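Local structure of putative malic enzyme ((S)-malate:NAD+ oxidoreductase (decarboxylating)) (Streptococcus pyogenes, 2A9F) at residues Met89-Gly94 and Leu136-Ala141; Ser277-Ala280 and Val284-Ala287; Ala45-Ala50 and Tyr59-Lys64; Thr204-Ala209 and Glu343-Ala348; Lys350-Leu355 and Glu373-Ile378. The protein probably catalyses the oxidative decarboxylation of (S)-malate with NAD+, helped by a divalent metal ion, as other members of the malic enzyme family do. One frame throughout, in Å; residues are numbered along the deposited sequence.

Interaction 1: Met89-Gly94 and Leu136-Ala141; sequences MPVMEG and LEDISA. With MG (magnesium ion), chain C.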
# COMPACT_ATOMS: atom_id res chain seq x y z
N MET A 89 -6.27 -6.10 9.86
CA MET A 89 -5.19 -5.12 9.81
C MET A 89 -4.14 -5.23 10.93
O MET A 89 -2.94 -5.23 10.64
CB MET A 89 -5.79 -3.71 9.73
CG MET A 89 -4.90 -2.69 9.01
SD MET A 89 -4.75 -2.82 7.21
CE MET A 89 -4.15 -4.36 6.99
N PRO A 90 -4.57 -5.34 12.21
CA PRO A 90 -3.60 -5.44 13.31
C PRO A 90 -2.58 -6.55 13.04
O PRO A 90 -1.39 -6.39 13.33
CB PRO A 90 -4.48 -5.76 14.52
CG PRO A 90 -5.72 -5.06 14.20
CD PRO A 90 -5.94 -5.37 12.73
N VAL A 91 -3.05 -7.66 12.49
CA VAL A 91 -2.17 -8.79 12.20
C VAL A 91 -1.28 -8.55 10.97
O VAL A 91 -0.10 -8.91 10.96
CB VAL A 91 -2.99 -10.08 11.98
CG1 VAL A 91 -2.08 -11.23 11.58
CG2 VAL A 91 -3.73 -10.43 13.26
N MET A 92 -1.83 -7.94 9.93
CA MET A 92 -1.05 -7.68 8.73
C MET A 92 0.01 -6.60 8.99
O MET A 92 1.11 -6.65 8.46
CB MET A 92 -1.98 -7.27 7.58
CG MET A 92 -3.13 -8.28 7.35
SD MET A 92 -2.49 -9.94 7.09
CE MET A 92 -3.19 -10.79 8.44
N GLU A 93 -0.30 -5.63 9.82
CA GLU A 93 0.72 -4.64 10.05
C GLU A 93 1.72 -5.17 11.08
O GLU A 93 2.88 -4.74 11.12
CB GLU A 93 0.11 -3.29 10.44
CG GLU A 93 -0.78 -3.26 11.64
CD GLU A 93 -1.56 -1.94 11.70
OE1 GLU A 93 -2.44 -1.71 10.84
OE2 GLU A 93 -1.28 -1.12 12.61
N GLY A 94 1.29 -6.15 11.88
CA GLY A 94 2.21 -6.74 12.83
C GLY A 94 3.19 -7.55 12.00
O GLY A 94 4.41 -7.52 12.21
N LEU A 136 0.85 -13.09 0.43
CA LEU A 136 -0.55 -13.38 0.72
C LEU A 136 -0.62 -13.94 2.14
O LEU A 136 0.16 -14.81 2.51
CB LEU A 136 -1.11 -14.40 -0.27
CG LEU A 136 -1.33 -13.82 -1.67
CD1 LEU A 136 -1.70 -14.93 -2.65
CD2 LEU A 136 -2.41 -12.76 -1.61
N GLU A 137 -1.56 -13.42 2.94
CA GLU A 137 -1.66 -13.85 4.33
C GLU A 137 -3.07 -14.09 4.84
O GLU A 137 -4.01 -13.37 4.52
CB GLU A 137 -0.99 -12.82 5.24
CG GLU A 137 -0.86 -13.23 6.70
CD GLU A 137 0.30 -14.18 6.96
OE1 GLU A 137 1.36 -14.01 6.32
OE2 GLU A 137 0.16 -15.08 7.82
N ASP A 138 -3.19 -15.13 5.65
CA ASP A 138 -4.45 -15.49 6.27
C ASP A 138 -5.69 -15.54 5.38
O ASP A 138 -6.77 -15.14 5.82
CB ASP A 138 -4.71 -14.58 7.47
CG ASP A 138 -3.63 -14.70 8.54
OD1 ASP A 138 -2.75 -15.59 8.42
OD2 ASP A 138 -3.68 -13.91 9.51
N ILE A 139 -5.57 -16.00 4.14
CA ILE A 139 -6.77 -16.11 3.33
C ILE A 139 -7.17 -17.60 3.36
O ILE A 139 -6.33 -18.48 3.18
CB ILE A 139 -6.58 -15.60 1.86
CG1 ILE A 139 -6.45 -16.77 0.90
CG2 ILE A 139 -5.38 -14.69 1.76
CD1 ILE A 139 -6.42 -16.34 -0.56
N SER A 140 -8.44 -17.87 3.63
CA SER A 140 -8.92 -19.25 3.74
C SER A 140 -8.85 -20.17 2.51
O SER A 140 -8.94 -19.73 1.36
CB SER A 140 -10.36 -19.24 4.26
OG SER A 140 -11.22 -18.60 3.33
N ALA A 141 -8.69 -21.46 2.80
CA ALA A 141 -8.64 -22.49 1.78
C ALA A 141 -10.09 -22.82 1.43
O ALA A 141 -10.98 -22.66 2.26
CB ALA A 141 -7.95 -23.73 2.34
MG MG C . -0.91 -16.12 9.09
O HOH W 1 -1.29 -14.61 10.32
O HOH W 2 -1.83 -17.72 10.24

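Interaction 2: Ser277-Ala280 and Val284-Ala287; sequences SKMA and VIFA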
# COMPACT_ATOMS: atom_id res chain seq x y z
N SER A 277 5.25 -46.66 18.99
CA SER A 277 6.02 -47.83 19.38
C SER A 277 6.50 -48.59 18.14
O SER A 277 7.66 -48.99 18.07
CB SER A 277 5.15 -48.74 20.25
OG SER A 277 4.45 -47.99 21.23
N LYS A 278 5.61 -48.78 17.17
CA LYS A 278 5.93 -49.51 15.94
C LYS A 278 6.68 -48.73 14.86
O LYS A 278 6.92 -49.26 13.77
CB LYS A 278 4.66 -50.11 15.33
CG LYS A 278 4.08 -51.34 16.05
CD LYS A 278 2.87 -50.98 16.91
CE LYS A 278 2.15 -52.23 17.45
NZ LYS A 278 2.98 -53.01 18.41
N MET A 279 7.04 -47.48 15.13
CA MET A 279 7.78 -46.67 14.15
C MET A 279 9.24 -47.12 14.15
O MET A 279 9.62 -47.99 14.92
CB MET A 279 7.71 -45.18 14.49
CG MET A 279 6.35 -44.52 14.26
SD MET A 279 6.41 -42.72 14.51
CE MET A 279 7.39 -42.24 13.12
N ALA A 280 10.06 -46.51 13.30
CA ALA A 280 11.47 -46.86 13.24
C ALA A 280 12.15 -46.63 14.60
O ALA A 280 11.47 -46.35 15.59
CB ALA A 280 12.17 -46.05 12.14
N VAL A 284 11.00 -39.40 14.64
CA VAL A 284 10.80 -37.96 14.70
C VAL A 284 9.31 -37.77 14.44
O VAL A 284 8.67 -38.66 13.86
CB VAL A 284 11.63 -37.22 13.62
CG1 VAL A 284 11.42 -35.72 13.73
CG2 VAL A 284 13.09 -37.55 13.77
N ILE A 285 8.75 -36.64 14.86
CA ILE A 285 7.33 -36.36 14.69
C ILE A 285 7.05 -34.87 14.59
O ILE A 285 7.46 -34.09 15.45
CB ILE A 285 6.53 -36.94 15.88
CG1 ILE A 285 6.45 -38.47 15.76
CG2 ILE A 285 5.14 -36.29 15.94
CD1 ILE A 285 5.70 -39.13 16.89
N PHE A 286 6.34 -34.46 13.55
CA PHE A 286 6.01 -33.04 13.38
C PHE A 286 4.51 -32.85 13.28
O PHE A 286 3.94 -32.86 12.20
CB PHE A 286 6.71 -32.48 12.14
CG PHE A 286 8.19 -32.34 12.33
CD1 PHE A 286 8.70 -31.40 13.21
CD2 PHE A 286 9.07 -33.20 11.69
CE1 PHE A 286 10.07 -31.33 13.47
CE2 PHE A 286 10.44 -33.14 11.93
CZ PHE A 286 10.94 -32.21 12.82
N ALA A 287 3.87 -32.68 14.42
CA ALA A 287 2.43 -32.49 14.46
C ALA A 287 2.16 -31.00 14.30
O ALA A 287 2.09 -30.27 15.28
CB ALA A 287 1.87 -32.99 15.76

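Interaction 3: Ala45-Ala50 and Tyr59-Lys64; sequences ASVSSA and YDLTTK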
# COMPACT_ATOMS: atom_id res chain seq x y z
N ALA A 45 10.18 14.98 -12.17
CA ALA A 45 9.69 14.68 -13.52
C ALA A 45 10.68 13.87 -14.35
O ALA A 45 10.29 13.13 -15.25
CB ALA A 45 9.35 15.96 -14.24
N SER A 46 11.97 14.01 -14.03
CA SER A 46 13.02 13.31 -14.76
C SER A 46 13.27 11.90 -14.25
O SER A 46 13.90 11.09 -14.92
CB SER A 46 14.32 14.12 -14.72
OG SER A 46 14.68 14.37 -13.38
N VAL A 47 12.79 11.62 -13.04
CA VAL A 47 12.92 10.29 -12.47
C VAL A 47 11.86 9.46 -13.16
O VAL A 47 12.07 8.29 -13.50
CB VAL A 47 12.64 10.28 -10.99
CG1 VAL A 47 12.77 8.85 -10.46
CG2 VAL A 47 13.58 11.21 -10.29
N SER A 48 10.70 10.08 -13.37
CA SER A 48 9.60 9.44 -14.05
C SER A 48 10.05 9.13 -15.47
O SER A 48 9.87 8.01 -15.95
CB SER A 48 8.38 10.34 -14.09
OG SER A 48 7.60 10.22 -12.93
N SER A 49 10.63 10.13 -16.12
CA SER A 49 11.09 10.01 -17.50
C SER A 49 12.07 8.87 -17.77
O SER A 49 11.91 8.14 -18.75
CB SER A 49 11.71 11.33 -17.97
OG SER A 49 10.73 12.19 -18.51
N ALA A 50 13.08 8.72 -16.92
CA ALA A 50 14.04 7.64 -17.13
C ALA A 50 13.31 6.31 -17.12
O ALA A 50 13.58 5.45 -17.97
CB ALA A 50 15.13 7.66 -16.05
N TYR A 59 13.25 -0.67 -10.37
CA TYR A 59 13.92 -1.31 -9.23
C TYR A 59 15.04 -0.49 -8.62
O TYR A 59 15.44 -0.75 -7.50
CB TYR A 59 14.47 -2.68 -9.63
CG TYR A 59 13.48 -3.82 -9.44
CD1 TYR A 59 12.79 -4.37 -10.52
CD2 TYR A 59 13.22 -4.33 -8.17
CE1 TYR A 59 11.87 -5.40 -10.34
CE2 TYR A 59 12.31 -5.34 -7.98
CZ TYR A 59 11.63 -5.87 -9.06
OH TYR A 59 10.72 -6.88 -8.85
N ASP A 60 15.55 0.49 -9.35
CA ASP A 60 16.64 1.31 -8.84
C ASP A 60 16.18 2.65 -8.30
O ASP A 60 16.75 3.18 -7.35
CB ASP A 60 17.67 1.59 -9.94
CG ASP A 60 18.08 0.34 -10.67
OD1 ASP A 60 19.31 0.13 -10.81
OD2 ASP A 60 17.20 -0.41 -11.12
N LEU A 61 15.14 3.20 -8.92
CA LEU A 61 14.64 4.53 -8.57
C LEU A 61 13.34 4.64 -7.76
O LEU A 61 12.92 5.74 -7.43
CB LEU A 61 14.53 5.35 -9.86
CG LEU A 61 15.76 5.29 -10.79
CD1 LEU A 61 15.46 5.94 -12.12
CD2 LEU A 61 16.95 5.96 -10.14
N THR A 62 12.69 3.53 -7.43
CA THR A 62 11.45 3.60 -6.66
C THR A 62 11.50 2.65 -5.49
O THR A 62 12.43 1.85 -5.38
CB THR A 62 10.22 3.24 -7.52
OG1 THR A 62 10.11 1.82 -7.64
CG2 THR A 62 10.33 3.86 -8.90
N THR A 63 10.52 2.73 -4.60
CA THR A 63 10.52 1.84 -3.45
C THR A 63 10.15 0.42 -3.80
O THR A 63 10.15 -0.44 -2.94
CB THR A 63 9.61 2.35 -2.32
OG1 THR A 63 8.28 2.57 -2.82
CG2 THR A 63 10.17 3.61 -1.74
N LYS A 64 9.85 0.16 -5.06
CA LYS A 64 9.52 -1.19 -5.49
C LYS A 64 10.72 -2.10 -5.15
O LYS A 64 10.58 -3.32 -4.98
CB LYS A 64 9.28 -1.22 -7.00
CG LYS A 64 8.91 -2.59 -7.57
CD LYS A 64 8.89 -2.56 -9.09
CE LYS A 64 8.42 -3.88 -9.68
NZ LYS A 64 6.99 -4.18 -9.35

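Interaction 4: Thr204-Ala209 and Glu343-Ala348; sequences TRKLLA and EMQIAA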
# COMPACT_ATOMS: atom_id res chain seq x y z
N THR A 204 5.45 -32.60 0.24
CA THR A 204 5.91 -33.81 -0.41
C THR A 204 6.78 -33.48 -1.62
O THR A 204 7.87 -34.05 -1.77
CB THR A 204 4.71 -34.73 -0.82
OG1 THR A 204 3.92 -35.01 0.34
CG2 THR A 204 5.21 -36.05 -1.41
N ARG A 205 6.32 -32.57 -2.48
CA ARG A 205 7.14 -32.21 -3.65
C ARG A 205 8.47 -31.67 -3.15
O ARG A 205 9.53 -32.03 -3.66
CB ARG A 205 6.46 -31.14 -4.50
CG ARG A 205 5.41 -31.66 -5.46
CD ARG A 205 4.31 -32.35 -4.71
NE ARG A 205 3.15 -32.62 -5.55
CZ ARG A 205 2.28 -31.69 -5.94
NH1 ARG A 205 2.44 -30.42 -5.57
NH2 ARG A 205 1.25 -32.04 -6.70
N LYS A 206 8.40 -30.80 -2.15
CA LYS A 206 9.60 -30.22 -1.58
C LYS A 206 10.54 -31.31 -1.08
O LYS A 206 11.72 -31.31 -1.42
CB LYS A 206 9.25 -29.26 -0.44
CG LYS A 206 8.67 -27.95 -0.94
CD LYS A 206 8.21 -27.07 0.21
CE LYS A 206 7.50 -25.85 -0.33
NZ LYS A 206 6.39 -26.24 -1.26
N LEU A 207 10.01 -32.24 -0.29
CA LEU A 207 10.84 -33.35 0.21
C LEU A 207 11.57 -34.11 -0.90
O LEU A 207 12.76 -34.37 -0.82
CB LEU A 207 9.99 -34.33 0.99
CG LEU A 207 9.86 -34.08 2.48
CD1 LEU A 207 8.89 -35.10 3.05
CD2 LEU A 207 11.22 -34.20 3.14
N LEU A 208 10.86 -34.47 -1.96
CA LEU A 208 11.49 -35.21 -3.03
C LEU A 208 12.58 -34.36 -3.66
O LEU A 208 13.67 -34.86 -3.96
CB LEU A 208 10.45 -35.65 -4.07
CG LEU A 208 9.47 -36.67 -3.47
CD1 LEU A 208 8.55 -37.21 -4.57
CD2 LEU A 208 10.25 -37.80 -2.81
N ALA A 209 12.29 -33.08 -3.84
CA ALA A 209 13.23 -32.12 -4.42
C ALA A 209 14.42 -31.91 -3.48
O ALA A 209 15.52 -31.60 -3.92
CB ALA A 209 12.53 -30.80 -4.66
N GLU A 343 13.58 -24.49 -5.43
CA GLU A 343 14.95 -24.68 -4.96
C GLU A 343 15.30 -23.55 -3.99
O GLU A 343 16.03 -23.75 -3.02
CB GLU A 343 15.94 -24.71 -6.13
CG GLU A 343 15.45 -24.10 -7.44
CD GLU A 343 14.55 -25.03 -8.24
OE1 GLU A 343 14.97 -26.18 -8.50
OE2 GLU A 343 13.43 -24.61 -8.61
N MET A 344 14.77 -22.35 -4.27
CA MET A 344 14.97 -21.18 -3.42
C MET A 344 14.42 -21.44 -2.02
O MET A 344 15.01 -21.02 -1.02
CB MET A 344 14.28 -19.94 -4.02
CG MET A 344 15.08 -19.23 -5.12
SD MET A 344 14.12 -18.06 -6.10
CE MET A 344 13.62 -16.91 -4.85
N GLN A 345 13.29 -22.13 -1.94
CA GLN A 345 12.67 -22.44 -0.66
C GLN A 345 13.48 -23.46 0.13
O GLN A 345 13.55 -23.38 1.37
CB GLN A 345 11.25 -22.95 -0.87
CG GLN A 345 10.36 -21.93 -1.54
CD GLN A 345 8.97 -22.43 -1.79
OE1 GLN A 345 8.34 -23.03 -0.91
NE2 GLN A 345 8.47 -22.19 -2.99
N ILE A 346 14.11 -24.43 -0.56
CA ILE A 346 14.92 -25.43 0.13
C ILE A 346 16.19 -24.72 0.58
O ILE A 346 16.73 -24.98 1.67
CB ILE A 346 15.30 -26.63 -0.79
CG1 ILE A 346 14.04 -27.43 -1.16
CG2 ILE A 346 16.28 -27.57 -0.08
CD1 ILE A 346 14.30 -28.59 -2.10
N ALA A 347 16.64 -23.79 -0.26
CA ALA A 347 17.82 -22.99 0.04
C ALA A 347 17.58 -22.37 1.40
O ALA A 347 18.43 -22.44 2.30
CB ALA A 347 18.00 -21.91 -1.01
N ALA A 348 16.41 -21.77 1.57
CA ALA A 348 16.04 -21.14 2.83
C ALA A 348 16.11 -22.14 3.98
O ALA A 348 16.56 -21.81 5.07
CB ALA A 348 14.64 -20.55 2.74

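Interaction 5: Lys350-Leu355 and Glu373-Ile378; sequences KGIASL and EGVAEI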
# COMPACT_ATOMS: atom_id res chain seq x y z
N LYS A 350 18.03 -24.84 4.30
CA LYS A 350 19.39 -25.17 4.70
C LYS A 350 19.97 -24.03 5.52
O LYS A 350 20.57 -24.25 6.57
CB LYS A 350 20.26 -25.44 3.47
CG LYS A 350 20.05 -26.82 2.85
CD LYS A 350 20.74 -26.91 1.49
CE LYS A 350 20.55 -28.30 0.87
NZ LYS A 350 21.13 -28.38 -0.50
N GLY A 351 19.78 -22.80 5.02
CA GLY A 351 20.26 -21.62 5.72
C GLY A 351 19.75 -21.66 7.14
O GLY A 351 20.53 -21.57 8.10
N ILE A 352 18.45 -21.80 7.29
CA ILE A 352 17.86 -21.88 8.61
C ILE A 352 18.59 -22.99 9.38
O ILE A 352 18.94 -22.82 10.55
CB ILE A 352 16.35 -22.22 8.53
CG1 ILE A 352 15.58 -21.01 8.02
CG2 ILE A 352 15.82 -22.66 9.89
CD1 ILE A 352 14.07 -21.12 8.24
N ALA A 353 18.81 -24.12 8.71
CA ALA A 353 19.48 -25.26 9.34
C ALA A 353 20.87 -24.89 9.85
O ALA A 353 21.24 -25.25 10.95
CB ALA A 353 19.58 -26.44 8.35
N SER A 354 21.64 -24.18 9.03
CA SER A 354 22.99 -23.73 9.38
C SER A 354 23.12 -23.01 10.73
O SER A 354 24.20 -22.94 11.28
CB SER A 354 23.53 -22.80 8.30
OG SER A 354 23.74 -23.47 7.07
N LEU A 355 22.02 -22.45 11.24
CA LEU A 355 22.07 -21.71 12.49
C LEU A 355 22.04 -22.51 13.78
O LEU A 355 21.83 -21.96 14.87
CB LEU A 355 20.96 -20.67 12.53
CG LEU A 355 21.18 -19.36 11.77
CD1 LEU A 355 21.23 -19.61 10.27
CD2 LEU A 355 20.06 -18.40 12.11
N GLU A 373 19.82 -12.89 7.54
CA GLU A 373 20.92 -12.72 6.60
C GLU A 373 21.34 -14.07 6.02
O GLU A 373 21.48 -14.20 4.81
CB GLU A 373 22.14 -12.05 7.28
CG GLU A 373 23.01 -12.98 8.16
CD GLU A 373 24.40 -12.39 8.47
OE1 GLU A 373 25.18 -13.03 9.21
OE2 GLU A 373 24.70 -11.28 7.97
N GLY A 374 21.53 -15.06 6.90
CA GLY A 374 21.92 -16.39 6.46
C GLY A 374 20.90 -16.88 5.46
O GLY A 374 21.25 -17.23 4.32
N VAL A 375 19.63 -16.87 5.87
CA VAL A 375 18.54 -17.31 5.02
C VAL A 375 18.56 -16.60 3.68
O VAL A 375 18.49 -17.25 2.65
CB VAL A 375 17.20 -17.06 5.70
CG1 VAL A 375 16.07 -17.36 4.74
CG2 VAL A 375 17.10 -17.92 6.93
N ALA A 376 18.65 -15.28 3.70
CA ALA A 376 18.69 -14.51 2.45
C ALA A 376 19.95 -14.85 1.65
O ALA A 376 19.95 -14.79 0.41
CB ALA A 376 18.66 -13.03 2.75
N GLU A 377 21.02 -15.20 2.36
CA GLU A 377 22.28 -15.54 1.70
C GLU A 377 22.04 -16.78 0.85
O GLU A 377 22.39 -16.81 -0.33
CB GLU A 377 23.39 -15.83 2.72
CG GLU A 377 24.55 -14.82 2.69
CD GLU A 377 25.86 -15.41 3.23
OE1 GLU A 377 26.39 -16.36 2.62
OE2 GLU A 377 26.35 -14.91 4.27
N ILE A 378 21.43 -17.79 1.45
CA ILE A 378 21.16 -19.03 0.75
C ILE A 378 20.17 -18.85 -0.38
O ILE A 378 20.37 -19.39 -1.46
CB ILE A 378 20.61 -20.13 1.69
CG1 ILE A 378 21.18 -19.95 3.10
CG2 ILE A 378 21.01 -21.49 1.17
CD1 ILE A 378 22.70 -19.93 3.17

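Interaction 1: Met89-Gly94 and Leu136-Ala141
The methyl end of Met92 rests against a carboxylate that binds metal: its CE lies 3.3 Å from OD2 of Asp138, while the other oxygen of that group, OD1, coordinates the magnesium ion at 2.0 Å. The thioether passes beside the neighbouring ligand as well, with Met92 SD 3.7 Å from Glu137 CG. Met92 gets there by folding: with CG beside the backbone N (chi1 -53°), its chain bends again at the next two bonds, and the tip turns from the helix toward both acids. Val91 adds CG1, 3.7 Å from Asp138 OD2, its side chain set at about a right angle to that of the aspartate. These apolar groups line the helix side of the two acids, whose other oxygens are claimed elsewhere. Asp138 OD2 accepts the backbone N-H of Leu78, which should fix the rotation of the carboxylate. Each acid gives the magnesium ion one oxygen, Glu137 OE2 binding it at 2.0 Å. The backbone helps too, since Asp138 takes up left-handed helical angles (phi 46°, psi 38°) just after strand 133-136, so that consecutive side chains converge on one ion. Asp163 and two waters are the other three ligands modelled. Glu137 OE1 makes a long, weak ion pair with Lys95, the predicted proton acceptor. Paired acidic ligands just beyond a parallel strand, joined by a third aspartate, form the divalent metal site characteristic of malic enzymes.

Interaction 2: Ser277-Ala280 and Val284-Ala287
Met279 lies in the loop that follows helix 273-277, and the chain then returns as strand 284-287, where Val284 and Ile285 meet it; the two backbones stay well apart, with Met279 CA 9.2 Å from Val284 CA. The strand belongs to the sheet of the Rossmann-type NAD-binding domain and runs parallel to both its neighbours. Val284 and Phe286 bond through their backbones to Ile261 and Ile263 on one flank, while Ile285 pairs with Gly309 on the other. The loop is tied to the same part of the domain by backbone bonds from Lys278 to Ala259 and from Ala280 to Asp260. Across the gap a single long side chain does the reaching. Met279 leaves its backbone with CG beside the N, runs straight through the next bond (chi2 -174°), and bends at the sulfur (chi3 69°), which swings the methyl toward the beginning of the strand. Its sulfur comes near the tip of the isoleucine, Met279 SD lying 4.4 Å from Ile285 CD1 in a loose apolar contact. The Val284 side chain points away from the loop and packs on Ser178 of helix 162-180. Met279 meets the Val284 carbonyl instead, CE lying 3.9 Å from O, roughly in line with the carbonyl bond.

Interaction 3: Ala45-Ala50 and Tyr59-Lys64
Next to Leu61, the residue that meets Val47 and Ala50, the hydroxyl of Thr62 is gripped twice: OG1 accepts the backbone N-H of Lys64 at 3.1 Å between Lys64 N and Thr62 OG1, fairly straight at 156°, and is also hydrogen-bonded to the carbonyl of Ala58. The first bond makes an ST turn. The second ties the hydroxyl back to helix 58-61, which ends here, Thr62 being the first residue to leave helical angles. This bend follows the helix whose last residue, Leu61, faces helix 45-53. With CG1 anti to the backbone N (chi1 179°), Val47 turns this branch to the root of the leucine, Val47 CG1 lying 4.0 Å from Leu61 CB. The leucine tip goes to the next turn, with Leu61 CD1 4.3 Å from Ala50 CB. Ile51 of helix 45-53 adds to the packing on Leu61. The two short helices belong to the N-terminal domain of the malic enzyme fold and lie against the second subunit. There Val47 packs on Leu12, Ser48 OG bonds to Ala87 O, and the backbone N of Thr63 bonds to Glu93 OE1, all three partners on the second subunit. Within the 59-64 segment, Lys64 CD lies over the centre of one face of the Tyr59 ring, 4.2 Å above its plane, while Lys64 NZ, farther from the ring, hydrogen-bonds to the carbonyls of Pro129 and Phe131.

Interaction 4: Thr204-Ala209 and Glu343-Ala348
The amide of Gln345 meets Lys206 through its oxygen: Lys206 CE lies 3.0 Å from Gln345 OE1, well out of the amide plane on one side, and the ammonium group sits farther off, Lys206 NZ being 3.8 Å from the same OE1. At the other end of the amide, NE2 hydrogen-bonds to the carbonyl of Thr341 one turn back, which should limit the rotation of the group. A second flat group, the carbonyl at the end of Ala209, carries Ile346 over one face, with CD1 3.6 Å from Ala209 C. The same methyl lies 3.8 Å from Lys206 O and from Ala209 CB. Lys206 runs extended and bends only at its last torsion (chi4 54°), which turns NZ aside and leaves CE facing the amide. The helix segments cross at -77° with axes 10.2 Å apart, a steep packing in which contact is confined to one turn of each. In the NAD-binding domain, helix 198-210 lies against strand 214-219 through Thr204 and Leu208. Helix 342-354 crosses it here and packs on helix 373-379, while His165 of helix 162-180 touches both Lys206 and Gln345.

Interaction 5: Lys350-Leu355 and Glu373-Ile378
Ile378 presses on the bare backbone of Gly351, its CG1 only 3.2 Å from Gly351 CA. The isoleucine adapts through an uncommon conformation: its first torsion (chi1 -31°) falls well short of a full stagger, and the second (chi2 -56°) folds the chain back. CG1 is thereby laid across the glycine, 3.7 Å from Gly351 N, and CD1 continues along the same backbone, 3.9 Å from Gly351 CA. Both the shortness of the contact and the twisted torsion suggest tight packing. Because glycine offers no side chain on this face, the backbones come very close, with the CA atoms of Gly351 and Val375 4.7 Å apart.

The second pair is relaxed and well staggered. Ile352 CG1 lies 3.6 Å from Val375 CG2, and the two side chains run side by side, pointing the same way. In both residues the touching branch stands beside its own backbone N, in Ile352 at chi1 -72°, while the remaining branch of each lies anti to the N. Val375 CG2 also reaches the glycine-isoleucine peptide, 4.1 Å from Ile352 N.

This helix-helix contact lies in the NAD-binding domain and joins the end of helix 342-354 to the start of helix 373-379 across a connection without helix or strand. Ile352 continues on to Ala173 of helix 162-180 and to Leu323, while Leu355 packs on Phe371 and Asn365 in the connecting loop.

How the interactions relate
Along the chain interaction 3 comes first, then interaction 1, both in the N-terminal domain with centres 30 Å apart and both touching the second subunit; Glu93 of 89-94 meets Thr62 and Thr63 of 59-64 across the dimer. Interactions 2, 4 and 5 belong to the NAD-binding domain, with interaction 2 nested inside the long loop closed by interaction 4. Interactions 4 and 5 share helix 342-354 and touch: Ala348 CB lies 4.0 Å from Val375 CG1. Their centres are 14 Å apart and lie opposite interaction 1 across the chain's centre. The contacts touching the magnesium ion or the second subunit are the two in the N-terminal domain; the other three are internal to the NAD-binding domain.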